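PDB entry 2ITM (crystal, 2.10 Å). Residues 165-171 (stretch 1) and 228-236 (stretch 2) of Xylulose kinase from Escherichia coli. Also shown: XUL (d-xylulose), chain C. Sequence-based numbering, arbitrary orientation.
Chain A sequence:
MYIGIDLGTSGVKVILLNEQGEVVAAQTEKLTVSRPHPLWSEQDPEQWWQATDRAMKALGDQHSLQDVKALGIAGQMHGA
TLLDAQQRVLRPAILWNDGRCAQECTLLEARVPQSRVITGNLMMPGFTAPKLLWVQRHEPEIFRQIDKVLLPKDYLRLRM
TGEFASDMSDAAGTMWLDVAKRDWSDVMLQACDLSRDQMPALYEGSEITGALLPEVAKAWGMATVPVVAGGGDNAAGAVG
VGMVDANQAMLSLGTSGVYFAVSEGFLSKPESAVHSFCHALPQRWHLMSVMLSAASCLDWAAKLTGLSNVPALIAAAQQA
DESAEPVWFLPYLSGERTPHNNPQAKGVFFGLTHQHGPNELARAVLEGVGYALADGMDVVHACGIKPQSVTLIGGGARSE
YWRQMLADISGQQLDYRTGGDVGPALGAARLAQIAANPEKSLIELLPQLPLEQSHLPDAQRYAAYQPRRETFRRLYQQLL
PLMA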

ATOM      1  N   ALA A 165      39.085   0.142  30.760  1.00 18.94           N
ATOM      2  CA  ALA A 165      39.517  -0.727  29.684  1.00 23.21           C
ATOM      3  C   ALA A 165      38.427  -1.061  28.674  1.00 23.60           C
ATOM      4  O   ALA A 165      37.266  -1.143  29.014  1.00 22.46           O
ATOM      5  N   SER A 166      38.831  -1.263  27.427  1.00 16.29           N
ATOM      6  CA  SER A 166      37.960  -1.814  26.408  1.00 22.17           C
ATOM      7  C   SER A 166      38.634  -2.882  25.549  1.00 19.69           C
ATOM      8  O   SER A 166      39.803  -3.149  25.704  1.00 18.75           O
ATOM      9  N   ASP A 167      37.858  -3.432  24.640  1.00 17.34           N
ATOM     10  CA  ASP A 167      38.356  -4.362  23.652  1.00 22.50           C
ATOM     11  C   ASP A 167      38.326  -3.781  22.245  1.00 24.76           C
ATOM     12  O   ASP A 167      37.661  -2.817  21.991  1.00 26.17           O
ATOM     13  N   MET A 168      39.049  -4.415  21.336  1.00 27.98           N
ATOM     14  CA  MET A 168      39.195  -3.932  19.969  1.00 20.09           C
ATOM     15  C   MET A 168      37.878  -3.863  19.155  1.00 21.86           C
ATOM     16  O   MET A 168      37.706  -3.024  18.301  1.00 23.45           O
ATOM     17  N   SER A 169      36.957  -4.773  19.423  1.00 13.80           N
ATOM     18  CA  SER A 169      35.697  -4.814  18.719  1.00 18.04           C
ATOM     19  C   SER A 169      34.753  -3.682  19.098  1.00 20.00           C
ATOM     20  O   SER A 169      34.122  -3.125  18.242  1.00 29.91           O
ATOM     21  N   ASP A 170      34.678  -3.389  20.380  1.00 21.29           N
ATOM     22  CA  ASP A 170      33.876  -2.273  20.843  1.00 17.57           C
ATOM     23  C   ASP A 170      34.553  -0.943  20.489  1.00 25.47           C
ATOM     24  O   ASP A 170      33.916  -0.022  20.018  1.00 24.90           O
ATOM     25  N   ALA A 171      35.865  -0.876  20.730  1.00 22.09           N
ATOM     26  CA  ALA A 171      36.659   0.301  20.438  1.00 25.28           C
ATOM     27  C   ALA A 171      36.603   0.707  18.963  1.00 20.24           C
ATOM     28  O   ALA A 171      36.593   1.877  18.656  1.00 30.56           O
ATOM     29  N   VAL A 228      37.647 -10.438  31.691  1.00 17.90           N
ATOM     30  CA  VAL A 228      38.163 -10.209  30.354  1.00 19.15           C
ATOM     31  C   VAL A 228      37.563  -8.975  29.683  1.00 19.33           C
ATOM     32  O   VAL A 228      36.553  -8.457  30.115  1.00 19.18           O
ATOM     33  N   ALA A 229      38.211  -8.518  28.624  1.00 18.08           N
ATOM     34  CA  ALA A 229      37.777  -7.335  27.895  1.00 30.31           C
ATOM     35  C   ALA A 229      36.396  -7.476  27.257  1.00 17.76           C
ATOM     36  O   ALA A 229      35.656  -6.525  27.182  1.00 28.61           O
ATOM     37  N   GLY A 230      36.074  -8.673  26.794  1.00 20.25           N
ATOM     38  CA  GLY A 230      34.812  -8.927  26.138  1.00 20.80           C
ATOM     39  C   GLY A 230      34.771  -8.494  24.685  1.00 22.74           C
ATOM     40  O   GLY A 230      35.777  -8.481  23.999  1.00 18.99           O
ATOM     41  N   GLY A 231      33.578  -8.138  24.234  1.00 26.26           N
ATOM     42  CA  GLY A 231      33.331  -7.672  22.874  1.00 19.92           C
ATOM     43  C   GLY A 231      32.086  -6.807  22.809  1.00 23.09           C
ATOM     44  O   GLY A 231      31.224  -6.877  23.675  1.00 18.74           O
ATOM     45  N   GLY A 232      31.993  -5.978  21.781  1.00 22.82           N
ATOM     46  CA  GLY A 232      30.710  -5.480  21.349  1.00 18.37           C
ATOM     47  C   GLY A 232      29.750  -6.627  21.135  1.00 23.29           C
ATOM     48  O   GLY A 232      30.167  -7.741  20.859  1.00 19.76           O
ATOM     49  N   ASP A 233      28.460  -6.345  21.256  1.00 24.18           N
ATOM     50  CA  ASP A 233      27.445  -7.381  21.196  1.00 20.05           C
ATOM     51  C   ASP A 233      27.479  -8.267  19.952  1.00 20.50           C
ATOM     52  O   ASP A 233      27.401  -9.473  20.058  1.00 26.28           O
ATOM     53  N   ASN A 234      27.608  -7.669  18.777  1.00 25.49           N
ATOM     54  CA  ASN A 234      27.778  -8.444  17.559  1.00 17.64           C
ATOM     55  C   ASN A 234      28.975  -9.386  17.601  1.00 23.98           C
ATOM     56  O   ASN A 234      28.821 -10.581  17.450  1.00 22.42           O
ATOM     57  N   ALA A 235      30.163  -8.837  17.816  1.00 19.01           N
ATOM     58  CA  ALA A 235      31.375  -9.638  17.820  1.00 16.85           C
ATOM     59  C   ALA A 235      31.340 -10.738  18.871  1.00 26.38           C
ATOM     60  O   ALA A 235      31.738 -11.851  18.610  1.00 25.02           O
ATOM     61  N   ALA A 236      30.842 -10.413  20.057  1.00 26.77           N
ATOM     62  CA  ALA A 236      30.704 -11.404  21.116  1.00 27.58           C
ATOM     63  C   ALA A 236      29.726 -12.512  20.768  1.00 23.99           C
ATOM     64  O   ALA A 236      30.011 -13.669  20.971  1.00 25.53           O
TER

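The two stretches meet where each enters a helix, and the contact is small and buried: 271 Å² in all, built around a single direct hydrogen bond. In the first stretch, the CA-to-CB bonds of D167 and S169 point toward the second, whereas those of S166 and M168 point away. Part of the opposing surface is bare backbone, where three consecutive glycines, G230, G231 and G232, bring their main chain within reach of the polar side chains.

D167 is the organizing residue. It sits at the N-cap of the helix that begins at M168, and its p rotamer (chi1 81°) folds the carboxylate back over the first turn. There D167 OD1 accepts from S169 N at 2.9 Å and, more weakly, from D170 N at 3.5 Å, meeting amides that have no preceding helical turn to supply their acceptors. The same oxygen accepts a hydrogen bond from the S169 hydroxyl, with S169 OG 2.6 Å from D167 OD1. The other oxygen, D167 OD2, is hydrogen-bonded elsewhere in the structure and lies 3.3 Å from G231 CA. The carboxylate also passes close to the carbonyl of G230, with D167 CG 3.1 Å from G230 O. D167 OD1 and G230 O are 3.2 Å apart, but both are acceptors, so this is proximity without a hydrogen bond. Nearer the backbone, D167 CB packs on A229 CB at 3.6 Å, a contact of the A229 methyl with the aspartate's methylene.

S169 carries the polar link across the interface. Its chi1 of 80° (p) places the hydroxyl between the cap and the glycine segment, so that it donates to D167 and accepts from G232 N, with the nitrogen 2.9 Å from S169 OG and an N-H...O angle of 144°. One hydroxyl thus joins the N-cap aspartate of the first helix to the N-cap residue of the second. S169 OG also rests 3.3 Å from G231 CA, while S169 CB meets A235 CB at 3.7 Å, adding an apolar contact from the first turn of the second helix.

The CA-to-CB bond of D170 points sideways to the partner stretch, and its chi1 of -129° lies between the usual wells. Its carboxylate nevertheless reaches G232: D170 OD2 is 3.4 Å from G232 CA, and OD1 is hydrogen-bonded elsewhere in the structure. An ideal CB on G232 would fall 3.2 Å from D170 OD2, a tight fit, and one on G231 would come 3.3 Å from S169 OG. At G230 the positive phi of 80° by itself favours glycine.

The side chains of D233 and N234 do not touch the first stretch and approach the ligand instead. The CA-to-CB bond of D233 points away from the first stretch, with chi1 at 60° (p), and D233 OD2 accepts a 2.9 Å hydrogen bond from O5 of d-xylulose, the substrate implied by the enzyme's name. N234, an m rotamer, brings N234 ND2 to 3.1 Å from C3 of the sugar.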

ATOM      1  CB  ALA A 165      40.128  -1.972  30.232  1.00 12.23           C
ATOM      2  CB  SER A 166      37.399  -0.695  25.528  1.00 24.09           C
ATOM      3  OG  SER A 166      36.298  -1.129  24.778  1.00 20.41           O
ATOM      4  CB  ASP A 167      37.582  -5.670  23.713  1.00 16.15           C
ATOM      5  CG  ASP A 167      36.271  -5.597  22.996  1.00 33.03           C
ATOM      6  OD1 ASP A 167      36.186  -6.109  21.886  1.00 21.90           O
ATOM      7  OD2 ASP A 167      35.273  -5.052  23.470  1.00 27.13           O
ATOM      8  CB  MET A 168      40.244  -4.750  19.223  1.00 22.68           C
ATOM      9  CG  MET A 168      41.626  -4.719  19.861  1.00 30.62           C
ATOM     10  SD  MET A 168      42.386  -3.101  19.877  1.00 28.14           S
ATOM     11  CE  MET A 168      43.929  -3.497  20.628  1.00 28.10           C
ATOM     12  CB  SER A 169      35.025  -6.190  18.847  1.00 17.24           C
ATOM     13  OG  SER A 169      34.365  -6.349  20.077  1.00 22.25           O
ATOM     14  CB  ASP A 170      33.651  -2.388  22.357  1.00 15.00           C
ATOM     15  CG  ASP A 170      32.165  -2.257  22.749  1.00 30.10           C
ATOM     16  OD1 ASP A 170      31.900  -2.265  23.968  1.00 18.85           O
ATOM     17  OD2 ASP A 170      31.234  -2.132  21.945  1.00 19.71           O
ATOM     18  CB  ALA A 171      38.088   0.107  20.887  1.00 19.02           C
ATOM     19  CB  VAL A 228      38.046 -11.446  29.447  1.00 23.03           C
ATOM     20  CG1 VAL A 228      38.732 -12.651  30.067  1.00 10.81           C
ATOM     21  CG2 VAL A 228      36.612 -11.737  29.120  1.00 15.13           C
ATOM     22  CB  ALA A 229      38.798  -6.957  26.863  1.00 27.36           C
ATOM     23  CB  ASP A 233      26.047  -6.829  21.469  1.00 23.02           C
ATOM     24  CG  ASP A 233      25.624  -5.760  20.486  1.00 26.10           C
ATOM     25  OD1 ASP A 233      26.352  -5.480  19.521  1.00 34.77           O
ATOM     26  OD2 ASP A 233      24.562  -5.144  20.603  1.00 47.64           O
ATOM     27  CB  ASN A 234      27.826  -7.550  16.320  1.00 24.88           C
ATOM     28  CG  ASN A 234      26.542  -6.795  16.093  1.00 19.09           C
ATOM     29  OD1 ASN A 234      25.479  -7.366  16.069  1.00 30.99           O
ATOM     30  ND2 ASN A 234      26.646  -5.502  15.932  1.00 32.95           N
ATOM     31  CB  ALA A 235      32.595  -8.782  17.980  1.00 19.16           C
ATOM     32  CB  ALA A 236      30.328 -10.754  22.424  1.00 26.02           C
TER
HETATM   33  C1  XUL C4930      26.030  -1.239  14.869  1.00 94.04           C
HETATM   34  C2  XUL C4930      25.230  -2.434  15.360  1.00101.84           C
HETATM   35  C3  XUL C4930      25.369  -2.843  16.783  1.00 47.09           C
HETATM   36  C4  XUL C4930      24.027  -2.572  17.411  1.00 57.13           C
HETATM   37  C5  XUL C4930      24.079  -2.534  18.924  1.00 32.58           C
HETATM   38  O1  XUL C4930      27.330  -1.619  14.499  1.00 49.32           O
HETATM   39  O2  XUL C4930      24.016  -2.753  14.717  1.00 96.61           O
HETATM   40  O3  XUL C4930      26.283  -1.953  17.355  1.00101.39           O
HETATM   41  O4  XUL C4930      23.652  -1.317  16.914  1.00 93.06           O
HETATM   42  O5  XUL C4930      25.397  -2.714  19.335  1.00 37.74           O